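Local coordinates for monovalent Na+/H+ antiporter subunit D (Dietzia sp. DQ12-45-1b, PDB 7D3U), which serves as a membrane subunit of the bacterial Mrp sodium/proton antiporter complex and probably takes part in moving protons or cations across the membrane, at residues I252-I257 / Y310-V315; A221-V226 / V276-A281. All blocks are in the same frame, centred on the assembly; numbering follows the deposited sequence.

Contact 1 of 2, residues I252-I257 / Y310-V315; sequences IAIYAI and YILLGV
Nearly parallel packing of two transmembrane helices in the antiporter-type membrane domain is exemplified by helices 249-263 and 296-316. Their short segments run the same way at 11° to each other, with axes 10.3 Å apart, and the gap between them is filled by branched aliphatic side chains. Leu312 is the central piece. Its first bond leaves the backbone alongside the interface, and with CG anti to its own carbonyl carbon the fork ends up against the neighbouring helix. There Ile254, whose chain folds back at its second torsion (-49°), lays CD1 against the branch point, 3.5 Å from Leu312 CG, and crosses the leucine obliquely. Ile257 keeps a stretched chain (chi2 -171°) and meets the same fork at about a right angle: its CG2 is 3.7 Å from Leu312 CD2, while its CD1 is 3.9 Å from Leu312 CD1. The other branch of Ile254 serves the residue before Leu312: its CG2 stands 3.6 Å from Ile311 CG2. Val315 CG1 adds a looser touch on Ile257. Helix 296-316 is kinked here: Gly314 N bonds to Ile311 O, three residues back, at 2.7 Å, and that carbonyl is also hydrogen-bonded to the hydroxyl of Tyr258. Helix 320-350 reaches Ile254 and Ile311 through Leu330, and helix 204-221 touches Ile254 and Ile257 through Ala221 and Leu217. With no hydrogen bond between the two segments and every touching residue buried, the contact rests on dispersion and close complementary packing, with the Tyr258 hydroxyl adding a polar tie from the next residue of helix 249-263.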
loop_
_atom_site.group_PDB
_atom_site.type_symbol
_atom_site.label_atom_id
_atom_site.label_comp_id
_atom_site.label_asym_id
_atom_site.label_seq_id
_atom_site.Cartn_x
_atom_site.Cartn_y
_atom_site.Cartn_z
ATOM N N ILE A 252 -8.156 3.829 0.518
ATOM C CA ILE A 252 -9.333 3.292 1.195
ATOM C C ILE A 252 -9.075 3.206 2.693
ATOM O O ILE A 252 -9.958 3.491 3.509
ATOM C CB ILE A 252 -9.729 1.926 0.606
ATOM C CG1 ILE A 252 -10.364 2.097 -0.773
ATOM C CG2 ILE A 252 -10.689 1.200 1.527
ATOM C CD1 ILE A 252 -11.233 3.312 -0.898
ATOM N N ALA A 253 -7.850 2.840 3.079
ATOM C CA ALA A 253 -7.508 2.843 4.498
ATOM C C ALA A 253 -7.565 4.253 5.079
ATOM O O ALA A 253 -7.994 4.445 6.223
ATOM C CB ALA A 253 -6.126 2.230 4.707
ATOM N N ILE A 254 -7.134 5.252 4.307
ATOM C CA ILE A 254 -7.201 6.639 4.768
ATOM C C ILE A 254 -8.650 7.058 4.976
ATOM O O ILE A 254 -9.002 7.665 5.996
ATOM C CB ILE A 254 -6.496 7.581 3.778
ATOM C CG1 ILE A 254 -5.027 7.208 3.613
ATOM C CG2 ILE A 254 -6.622 9.016 4.239
ATOM C CD1 ILE A 254 -4.306 7.011 4.900
ATOM N N TYR A 255 -9.503 6.775 3.989
ATOM C CA TYR A 255 -10.920 7.098 4.119
ATOM C C TYR A 255 -11.526 6.407 5.331
ATOM O O TYR A 255 -12.356 6.988 6.038
ATOM C CB TYR A 255 -11.670 6.708 2.847
ATOM C CG TYR A 255 -13.169 6.621 3.023
ATOM C CD1 TYR A 255 -13.966 7.748 2.903
ATOM C CD2 TYR A 255 -13.788 5.411 3.298
ATOM C CE1 TYR A 255 -15.332 7.676 3.059
ATOM C CE2 TYR A 255 -15.154 5.328 3.458
ATOM C CZ TYR A 255 -15.922 6.465 3.337
ATOM O OH TYR A 255 -17.286 6.390 3.493
ATOM N N ALA A 256 -11.124 5.162 5.585
ATOM C CA ALA A 256 -11.650 4.442 6.736
ATOM C C ALA A 256 -11.205 5.081 8.040
ATOM O O ALA A 256 -12.002 5.210 8.973
ATOM C CB ALA A 256 -11.211 2.985 6.687
ATOM N N ILE A 257 -9.934 5.477 8.132
ATOM C CA ILE A 257 -9.460 6.145 9.341
ATOM C C ILE A 257 -10.230 7.437 9.560
ATOM O O ILE A 257 -10.658 7.744 10.681
ATOM C CB ILE A 257 -7.944 6.400 9.261
ATOM C CG1 ILE A 257 -7.177 5.085 9.364
ATOM C CG2 ILE A 257 -7.509 7.344 10.364
ATOM C CD1 ILE A 257 -5.687 5.260 9.516
ATOM N N TYR A 310 1.212 12.827 5.263
ATOM C CA TYR A 310 0.674 14.166 5.030
ATOM C C TYR A 310 -0.844 14.182 5.153
ATOM O O TYR A 310 -1.416 15.042 5.828
ATOM C CB TYR A 310 1.086 14.663 3.645
ATOM C CG TYR A 310 2.251 15.620 3.627
ATOM C CD1 TYR A 310 2.054 16.982 3.782
ATOM C CD2 TYR A 310 3.542 15.163 3.425
ATOM C CE1 TYR A 310 3.111 17.858 3.755
ATOM C CE2 TYR A 310 4.605 16.032 3.395
ATOM C CZ TYR A 310 4.385 17.378 3.561
ATOM O OH TYR A 310 5.449 18.246 3.533
ATOM N N ILE A 311 -1.512 13.241 4.484
ATOM C CA ILE A 311 -2.972 13.232 4.450
ATOM C C ILE A 311 -3.538 12.980 5.839
ATOM O O ILE A 311 -4.387 13.733 6.329
ATOM C CB ILE A 311 -3.479 12.183 3.447
ATOM C CG1 ILE A 311 -2.959 12.486 2.047
ATOM C CG2 ILE A 311 -4.987 12.150 3.449
ATOM C CD1 ILE A 311 -3.131 11.342 1.096
ATOM N N LEU A 312 -3.082 11.908 6.489
ATOM C CA LEU A 312 -3.604 11.553 7.802
ATOM C C LEU A 312 -3.367 12.644 8.831
ATOM O O LEU A 312 -4.063 12.678 9.850
ATOM C CB LEU A 312 -2.980 10.245 8.278
ATOM C CG LEU A 312 -3.654 8.993 7.727
ATOM C CD1 LEU A 312 -2.952 7.740 8.214
ATOM C CD2 LEU A 312 -5.123 8.974 8.102
ATOM N N LEU A 313 -2.404 13.536 8.593
ATOM C CA LEU A 313 -2.246 14.688 9.470
ATOM C C LEU A 313 -3.500 15.550 9.475
ATOM O O LEU A 313 -3.771 16.248 10.457
ATOM C CB LEU A 313 -1.034 15.511 9.040
ATOM C CG LEU A 313 -0.567 16.590 10.011
ATOM C CD1 LEU A 313 -0.189 15.965 11.337
ATOM C CD2 LEU A 313 0.601 17.355 9.424
ATOM N N GLY A 314 -4.280 15.507 8.393
ATOM C CA GLY A 314 -5.516 16.266 8.352
ATOM C C GLY A 314 -6.534 15.811 9.378
ATOM O O GLY A 314 -7.380 16.598 9.806
ATOM N N VAL A 315 -6.475 14.541 9.783
ATOM C CA VAL A 315 -7.368 14.058 10.830
ATOM C C VAL A 315 -6.770 14.244 12.220
ATOM O O VAL A 315 -7.513 14.220 13.211
ATOM C CB VAL A 315 -7.747 12.582 10.609
ATOM C CG1 VAL A 315 -6.527 11.689 10.682
ATOM C CG2 VAL A 315 -8.784 12.146 11.625
#

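Contact 2 of 2, residues A221-V226 / V276-A281; sequences AAVVPV and VVVFSA. With LMT (dodecyl-beta-D-maltoside), chain M; LMT (dodecyl-beta-D-maltoside), chain O.
Val224 holds CG1 between its backbone N and carbonyl carbon (chi1 58°), which points that methyl at helix 272-292, whereas Val223 sets its own CG1 anti to the carbonyl carbon (chi1 -59°) and turns it toward Phe279. Both valines lie in the break of a discontinuous transmembrane helix, a hallmark of antiporter-like subunits in the Mrp and complex I family. Helix 204-221 ends in a Schellman motif, in which Ala222 has positive phi (61°), and the chain crosses an irregular stretch before helix 228-231. Val223, Val224 and Pro225 pack this break against the continuous helix 272-292. Val224 CG1 settles between successive turns, 3.6 Å from Ala281 CB and 4.2 Å from Val278 CG1. Val223 CG1 approaches Phe279 obliquely, at the ring edge near its plane, 4.0 Å from CE1. There is no hydrogen bond between the two segments, but Thr282 supplies a polar link: its OG1 is hydrogen-bonded both to Val278 O and to Val224 N, an amide in the non-helical stretch. On the helix itself, Val276 O receives both the amide and the hydroxyl of Ser280. Pro225 and Val226 pack against Val576 and Val573 of subunit A, which places the break at a subunit interface. Of the detergents around this helix, one runs past Val277 and Ser280. Another pushes the tip of its alkyl chain into the seam, where C12 lies 3.6 Å from Val223 CG2, 3.6 Å from Pro225 CG and 3.8 Å from Val278 CG1.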
loop_
_atom_site.group_PDB
_atom_site.type_symbol
_atom_site.label_atom_id
_atom_site.label_comp_id
_atom_site.label_asym_id
_atom_site.label_seq_id
_atom_site.Cartn_x
_atom_site.Cartn_y
_atom_site.Cartn_z
ATOM N N ALA A 221 -2.457 1.418 5.613
ATOM C CA ALA A 221 -2.099 2.715 5.059
ATOM C C ALA A 221 -0.604 2.997 5.111
ATOM O O ALA A 221 -0.165 4.006 4.554
ATOM C CB ALA A 221 -2.850 3.826 5.796
ATOM N N ALA A 222 0.177 2.138 5.766
ATOM C CA ALA A 222 1.633 2.261 5.827
ATOM C C ALA A 222 2.062 3.566 6.502
ATOM O O ALA A 222 2.689 4.435 5.897
ATOM C CB ALA A 222 2.253 2.129 4.433
ATOM N N VAL A 223 1.704 3.688 7.778
ATOM C CA VAL A 223 2.211 4.763 8.626
ATOM C C VAL A 223 3.616 4.386 9.078
ATOM O O VAL A 223 4.079 3.274 8.809
ATOM C CB VAL A 223 1.278 5.025 9.818
ATOM C CG1 VAL A 223 -0.102 5.407 9.321
ATOM C CG2 VAL A 223 1.193 3.794 10.683
ATOM N N VAL A 224 4.311 5.309 9.753
ATOM C CA VAL A 224 5.761 5.167 9.921
ATOM C C VAL A 224 6.242 3.940 10.688
ATOM O O VAL A 224 7.348 3.455 10.392
ATOM C CB VAL A 224 6.352 6.440 10.567
ATOM C CG1 VAL A 224 5.730 6.755 11.909
ATOM C CG2 VAL A 224 7.850 6.287 10.714
ATOM N N PRO A 225 5.507 3.387 11.665
ATOM C CA PRO A 225 6.089 2.257 12.403
ATOM C C PRO A 225 5.957 1.007 11.555
ATOM O O PRO A 225 6.813 0.119 11.647
ATOM C CB PRO A 225 5.258 2.160 13.691
ATOM C CG PRO A 225 4.517 3.445 13.786
ATOM C CD PRO A 225 4.292 3.853 12.375
ATOM N N VAL A 226 4.926 0.917 10.725
ATOM C CA VAL A 226 4.739 -0.208 9.814
ATOM C C VAL A 226 4.640 0.372 8.407
ATOM O O VAL A 226 3.558 0.680 7.901
ATOM C CB VAL A 226 3.511 -1.045 10.181
ATOM C CG1 VAL A 226 3.807 -1.847 11.417
ATOM C CG2 VAL A 226 2.317 -0.147 10.467
ATOM N N VAL A 276 -0.819 13.345 15.607
ATOM C CA VAL A 276 0.167 14.336 15.180
ATOM C C VAL A 276 1.564 13.729 15.178
ATOM O O VAL A 276 2.302 13.831 14.191
ATOM C CB VAL A 276 0.101 15.582 16.080
ATOM C CG1 VAL A 276 1.290 16.482 15.816
ATOM C CG2 VAL A 276 -1.195 16.333 15.851
ATOM N N VAL A 277 1.936 13.066 16.275
ATOM C CA VAL A 277 3.281 12.508 16.399
ATOM C C VAL A 277 3.529 11.460 15.323
ATOM O O VAL A 277 4.519 11.526 14.583
ATOM C CB VAL A 277 3.493 11.924 17.805
ATOM C CG1 VAL A 277 4.744 11.068 17.833
ATOM C CG2 VAL A 277 3.584 13.033 18.830
ATOM N N VAL A 278 2.637 10.471 15.224
ATOM C CA VAL A 278 2.856 9.359 14.306
ATOM C C VAL A 278 2.869 9.843 12.864
ATOM O O VAL A 278 3.706 9.417 12.062
ATOM C CB VAL A 278 1.794 8.270 14.532
ATOM C CG1 VAL A 278 1.803 7.271 13.393
ATOM C CG2 VAL A 278 2.036 7.569 15.852
ATOM N N PHE A 279 1.973 10.764 12.511
ATOM C CA PHE A 279 1.888 11.181 11.119
ATOM C C PHE A 279 3.002 12.149 10.740
ATOM O O PHE A 279 3.447 12.143 9.588
ATOM C CB PHE A 279 0.513 11.784 10.846
ATOM C CG PHE A 279 -0.620 10.843 11.143
ATOM C CD1 PHE A 279 -0.447 9.475 11.029
ATOM C CD2 PHE A 279 -1.855 11.321 11.541
ATOM C CE1 PHE A 279 -1.480 8.606 11.305
ATOM C CE2 PHE A 279 -2.892 10.454 11.818
ATOM C CZ PHE A 279 -2.703 9.097 11.698
ATOM N N SER A 280 3.495 12.959 11.680
ATOM C CA SER A 280 4.678 13.758 11.385
ATOM C C SER A 280 5.908 12.873 11.235
ATOM O O SER A 280 6.731 13.085 10.333
ATOM C CB SER A 280 4.893 14.803 12.479
ATOM O OG SER A 280 4.515 14.299 13.746
ATOM N N ALA A 281 6.044 11.865 12.101
ATOM C CA ALA A 281 7.117 10.896 11.925
ATOM C C ALA A 281 7.001 10.182 10.587
ATOM O O ALA A 281 8.018 9.863 9.968
ATOM C CB ALA A 281 7.110 9.889 13.073
HETATM C C1 LMT M . 1.809 6.371 27.473
HETATM C C2 LMT M . 1.740 6.597 25.994
HETATM C C3 LMT M . 1.933 5.397 25.128
HETATM C C4 LMT M . 2.043 5.884 23.708
HETATM C C5 LMT M . 2.039 4.732 22.764
HETATM C C6 LMT M . 2.258 5.161 21.354
HETATM C C7 LMT M . 2.045 3.995 20.439
HETATM C C8 LMT M . 2.026 4.475 19.032
HETATM C C9 LMT M . 1.400 3.508 18.086
HETATM C C10 LMT M . 1.672 3.982 16.687
HETATM C C11 LMT M . 0.664 3.423 15.734
HETATM C C12 LMT M . 1.000 3.722 14.315
HETATM C C1B LMT O . 1.092 13.397 26.735
HETATM C C2B LMT O . 0.698 13.429 28.217
HETATM C C3B LMT O . 1.963 13.442 29.084
HETATM C C4B LMT O . 2.767 12.136 28.884
HETATM C C5B LMT O . 2.748 11.746 27.386
HETATM C C6B LMT O . 1.982 10.439 27.167
HETATM O O1B LMT O . 1.188 14.718 26.324
HETATM O O2B LMT O . -0.036 14.569 28.410
HETATM O O3B LMT O . 1.674 13.683 30.402
HETATM O "O4'" LMT O . 4.074 12.312 29.284
HETATM O O5B LMT O . 2.327 12.774 26.498
HETATM O O6B LMT O . 2.427 9.825 26.028
HETATM C "C1'" LMT O . 0.672 17.290 23.175
HETATM C "C2'" LMT O . -0.606 17.042 24.001
HETATM C "C3'" LMT O . -0.285 16.267 25.312
HETATM C "C4'" LMT O . 0.658 15.073 25.074
HETATM C "C5'" LMT O . 1.818 15.619 24.212
HETATM C "C6'" LMT O . 2.952 14.655 23.982
HETATM O "O1'" LMT O . 0.352 17.762 21.936
HETATM O "O2'" LMT O . -1.135 18.261 24.337
HETATM O "O3'" LMT O . -1.433 15.834 25.908
HETATM O "O5'" LMT O . 1.330 16.056 22.981
HETATM O "O6'" LMT O . 3.626 15.123 22.886
HETATM C C1 LMT O . 1.381 18.486 21.302
HETATM C C2 LMT O . 1.958 17.536 20.296
HETATM C C3 LMT O . 3.288 17.897 19.725
HETATM C C4 LMT O . 3.809 16.682 19.007
HETATM C C5 LMT O . 4.971 17.047 18.149
HETATM C C6 LMT O . 5.469 15.887 17.351
HETATM C C7 LMT O . 6.434 16.373 16.312
HETATM C C8 LMT O . 7.270 15.233 15.848
HETATM C C9 LMT O . 8.432 15.645 15.005
HETATM C C10 LMT O . 8.886 14.438 14.233
HETATM C C11 LMT O . 9.401 13.365 15.137
HETATM C C12 LMT O . 10.190 12.348 14.384
#

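In the fold
From the N terminus, the chain first reaches 221-226, after helix 204-221, then 252-257 on helix 249-263, 276-281 on helix 272-292, and finally 310-315 on helix 296-316. Contact 2 closes a loop of 49 residues and contact 1 one of 52. Because their segments alternate, the two loops cross, and the four elements are interlocked instead of paired off. Their centres lie about 11 Å apart, and the two contacts touch directly: Ala221 meets Ala253 and Ile254, and the ring of Phe279 packs on Leu312. Contact 1 thus joins two helices in the interior, while contact 2 ties the broken helix to the neighbouring intact one beside subunit A.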